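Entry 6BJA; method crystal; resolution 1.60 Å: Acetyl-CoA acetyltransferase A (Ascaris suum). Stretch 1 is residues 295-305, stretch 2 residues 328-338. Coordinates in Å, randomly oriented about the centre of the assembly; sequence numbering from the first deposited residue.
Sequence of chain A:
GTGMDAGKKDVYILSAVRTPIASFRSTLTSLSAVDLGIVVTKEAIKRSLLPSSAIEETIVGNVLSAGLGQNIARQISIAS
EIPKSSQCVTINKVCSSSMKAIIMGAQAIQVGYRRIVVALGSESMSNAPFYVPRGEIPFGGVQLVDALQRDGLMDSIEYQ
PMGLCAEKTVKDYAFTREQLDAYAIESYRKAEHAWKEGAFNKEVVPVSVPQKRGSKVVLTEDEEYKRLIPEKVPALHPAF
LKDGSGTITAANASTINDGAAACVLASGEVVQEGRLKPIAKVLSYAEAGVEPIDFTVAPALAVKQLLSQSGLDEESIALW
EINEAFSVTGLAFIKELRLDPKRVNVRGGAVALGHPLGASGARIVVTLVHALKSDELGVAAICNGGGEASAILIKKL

Stretch 1, residues 295-305: FTVAPALAVKQ
Stretch 2 328-338: VTGLAFIKELR

Two waters join the stretches, which share no direct hydrogen bond. Both bridge Thr 296 and Thr 329. Water 1 donates to Thr 296 O and to Thr 329 O, at 2.8 Å each. Water 2 lies 2.8 Å from Thr 296 OG1 and 2.7 Å from Thr 329 OG1.

Residues 295-297 form a 3-10 segment, and Ala 298 N bonds to Phe 295 O at 3.1 Å. A helix follows from Ala 298 and runs on past Gln 305. Stretch 2 is helical from its first residue. Arg 338 leaves the helix with phi/psi 54/48, in a Schellman motif. The two helices run in broadly the same direction, crossing at -38°, with axes 9.2 Å apart at closest approach.

Register is set by two CA pairs. Thr 296 CA is 5.6 Å from Thr 329 CA, and Ala 300 CA is 5.7 Å from Phe 333 CA. Thr 296 (chi1 m) points toward stretch 2 and rests CG2 3.7 Å from Thr 329 CA. Thr 329 is also m.

Beyond the threonines the contact is largely apolar. Pro 299, Ala 300, Val 303, Phe 333 and Leu 337 are all buried, and their carbon surfaces pack by van der Waals contact. Phe 333 is t, with chi2 80°. Its ring edge meets Val 303 (t), with CE1 3.7 Å from Val 303 CG2. Pro 299 CB approaches Phe 333 CD1 obliquely at 3.9 Å. Ala 300 CB lies 4.0 Å from Leu 337 CG and 3.8 Å from Glu 336 CG. Leu 337 (m, t) also places CD1 3.9 Å from Val 303 CG1.

Lys 304 (m, t, t, m) starts sideways, but its end comes nearer, with NZ 3.7 Å from Leu 337 CD2. Glu 336 (t, p) is nearby, but Lys 304 NZ is 4.6 Å from Glu 336 OE2, too far for a salt bridge. The contact buries 488 Å² in total.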

# COMPACT_ATOMS: atom_id res chain seq x y z
N PHE A 295 3.09 24.44 23.78
CA PHE A 295 3.75 23.33 24.48
C PHE A 295 5.20 23.63 24.89
O PHE A 295 5.65 23.17 25.92
CB PHE A 295 3.71 22.05 23.62
CG PHE A 295 4.68 22.04 22.49
CD1 PHE A 295 4.50 22.85 21.39
CD2 PHE A 295 5.78 21.19 22.52
CE1 PHE A 295 5.40 22.84 20.34
CE2 PHE A 295 6.66 21.17 21.47
CZ PHE A 295 6.49 22.00 20.39
N THR A 296 5.88 24.47 24.11
CA THR A 296 7.26 24.78 24.37
C THR A 296 7.48 25.47 25.73
O THR A 296 8.56 25.37 26.27
CB THR A 296 7.83 25.67 23.23
OG1 THR A 296 7.74 24.97 21.97
CG2 THR A 296 9.30 26.01 23.45
N VAL A 297 6.48 26.20 26.26
CA VAL A 297 6.67 26.87 27.55
C VAL A 297 6.14 26.09 28.75
O VAL A 297 6.29 26.53 29.90
CB VAL A 297 6.03 28.29 27.55
CG1 VAL A 297 6.59 29.10 26.39
CG2 VAL A 297 4.52 28.22 27.53
N ALA A 298 5.57 24.91 28.52
CA ALA A 298 5.12 24.08 29.65
C ALA A 298 6.24 23.62 30.61
O ALA A 298 6.01 23.49 31.81
CB ALA A 298 4.36 22.85 29.12
N PRO A 299 7.46 23.37 30.09
CA PRO A 299 8.45 22.88 31.06
C PRO A 299 8.76 23.85 32.20
O PRO A 299 8.87 23.40 33.33
CB PRO A 299 9.68 22.63 30.19
CG PRO A 299 9.12 22.25 28.88
CD PRO A 299 7.93 23.21 28.71
N ALA A 300 8.88 25.14 31.93
CA ALA A 300 9.18 26.07 33.00
C ALA A 300 8.02 26.12 33.98
O ALA A 300 8.24 26.32 35.18
CB ALA A 300 9.47 27.47 32.45
N LEU A 301 6.80 25.92 33.50
CA LEU A 301 5.63 25.90 34.38
C LEU A 301 5.69 24.70 35.31
O LEU A 301 5.44 24.81 36.51
CB LEU A 301 4.34 25.89 33.56
CG LEU A 301 3.07 26.21 34.33
CD1 LEU A 301 3.13 27.63 34.92
CD2 LEU A 301 1.88 26.07 33.38
N ALA A 302 6.09 23.55 34.78
CA ALA A 302 6.21 22.36 35.61
C ALA A 302 7.30 22.56 36.65
O ALA A 302 7.15 22.16 37.81
CB ALA A 302 6.51 21.15 34.75
N VAL A 303 8.41 23.18 36.26
CA VAL A 303 9.52 23.40 37.18
C VAL A 303 9.14 24.39 38.29
O VAL A 303 9.51 24.20 39.44
CB VAL A 303 10.76 23.90 36.42
CG1 VAL A 303 11.82 24.47 37.38
CG2 VAL A 303 11.32 22.79 35.57
N LYS A 304 8.38 25.44 37.96
CA LYS A 304 7.96 26.38 38.99
C LYS A 304 7.17 25.65 40.08
O LYS A 304 7.40 25.85 41.26
CB LYS A 304 7.13 27.52 38.37
CG LYS A 304 7.99 28.48 37.60
CD LYS A 304 7.17 29.55 36.88
CE LYS A 304 8.07 30.36 35.99
NZ LYS A 304 9.20 30.93 36.78
N GLN A 305 6.30 24.74 39.66
CA GLN A 305 5.52 23.92 40.58
C GLN A 305 6.43 22.99 41.38
O GLN A 305 6.33 22.90 42.59
CB GLN A 305 4.47 23.11 39.81
CG GLN A 305 3.60 22.21 40.67
CD GLN A 305 2.88 22.97 41.77
OE1 GLN A 305 2.31 24.04 41.54
NE2 GLN A 305 2.91 22.42 42.98
N VAL A 328 14.61 26.49 20.45
CA VAL A 328 13.79 27.42 21.22
C VAL A 328 13.33 26.81 22.54
O VAL A 328 13.12 27.53 23.51
CB VAL A 328 12.57 27.93 20.40
CG1 VAL A 328 11.69 26.78 19.88
CG2 VAL A 328 11.73 28.91 21.23
N THR A 329 13.21 25.47 22.62
CA THR A 329 12.82 24.84 23.87
C THR A 329 13.82 25.17 24.98
O THR A 329 13.45 25.51 26.10
CB THR A 329 12.72 23.33 23.70
OG1 THR A 329 12.08 23.05 22.45
CG2 THR A 329 11.93 22.70 24.85
N GLY A 330 15.11 25.04 24.65
CA GLY A 330 16.16 25.36 25.60
C GLY A 330 16.22 26.84 25.94
O GLY A 330 16.28 27.22 27.11
N LEU A 331 16.20 27.67 24.91
CA LEU A 331 16.27 29.12 25.12
C LEU A 331 15.11 29.64 25.96
O LEU A 331 15.30 30.47 26.85
CB LEU A 331 16.28 29.83 23.78
CG LEU A 331 17.60 29.71 23.02
CD1 LEU A 331 17.44 30.16 21.60
CD2 LEU A 331 18.73 30.49 23.72
N ALA A 332 13.90 29.17 25.68
CA ALA A 332 12.74 29.65 26.41
C ALA A 332 12.83 29.26 27.88
O ALA A 332 12.50 30.03 28.77
CB ALA A 332 11.46 29.11 25.79
N PHE A 333 13.27 28.03 28.13
CA PHE A 333 13.38 27.51 29.48
C PHE A 333 14.38 28.34 30.29
O PHE A 333 14.09 28.76 31.42
CB PHE A 333 13.80 26.03 29.38
CG PHE A 333 13.87 25.28 30.69
CD1 PHE A 333 12.71 24.79 31.29
CD2 PHE A 333 15.11 24.97 31.25
CE1 PHE A 333 12.79 24.03 32.46
CE2 PHE A 333 15.19 24.22 32.43
CZ PHE A 333 14.03 23.76 33.03
N ILE A 334 15.57 28.53 29.71
CA ILE A 334 16.64 29.28 30.35
C ILE A 334 16.20 30.72 30.63
O ILE A 334 16.45 31.25 31.72
CB ILE A 334 17.89 29.24 29.46
CG1 ILE A 334 18.48 27.83 29.44
CG2 ILE A 334 18.96 30.21 29.96
CD1 ILE A 334 19.50 27.62 28.38
N LYS A 335 15.54 31.33 29.66
CA LYS A 335 15.10 32.72 29.82
C LYS A 335 14.02 32.86 30.88
O LYS A 335 14.06 33.76 31.73
CB LYS A 335 14.61 33.27 28.48
CG LYS A 335 14.35 34.78 28.50
CD LYS A 335 15.69 35.48 28.71
CE LYS A 335 15.59 36.98 28.82
NZ LYS A 335 16.98 37.44 29.17
N GLU A 336 13.03 31.98 30.83
CA GLU A 336 11.91 32.08 31.74
C GLU A 336 12.32 31.87 33.19
O GLU A 336 11.85 32.56 34.09
CB GLU A 336 10.83 31.08 31.34
CG GLU A 336 9.58 31.21 32.13
CD GLU A 336 8.82 32.49 31.85
OE1 GLU A 336 8.96 33.05 30.75
OE2 GLU A 336 8.07 32.92 32.75
N LEU A 337 13.22 30.91 33.43
CA LEU A 337 13.67 30.58 34.77
C LEU A 337 14.91 31.35 35.21
O LEU A 337 15.39 31.17 36.33
CB LEU A 337 13.96 29.09 34.87
CG LEU A 337 12.70 28.25 34.69
CD1 LEU A 337 13.07 26.79 34.57
CD2 LEU A 337 11.73 28.44 35.84
N ARG A 338 15.43 32.19 34.30
CA ARG A 338 16.63 33.02 34.54
C ARG A 338 17.81 32.16 35.00
O ARG A 338 18.50 32.49 35.97
CB ARG A 338 16.34 34.11 35.56
CG ARG A 338 15.18 35.02 35.17
CD ARG A 338 14.93 36.05 36.26
NE ARG A 338 13.54 36.05 36.71
CZ ARG A 338 12.62 36.95 36.36
NH1 ARG A 338 12.92 37.96 35.54
NH2 ARG A 338 11.38 36.84 36.83
O HOH W 1 11.06 24.91 27.38
O HOH W 2 9.43 22.72 22.29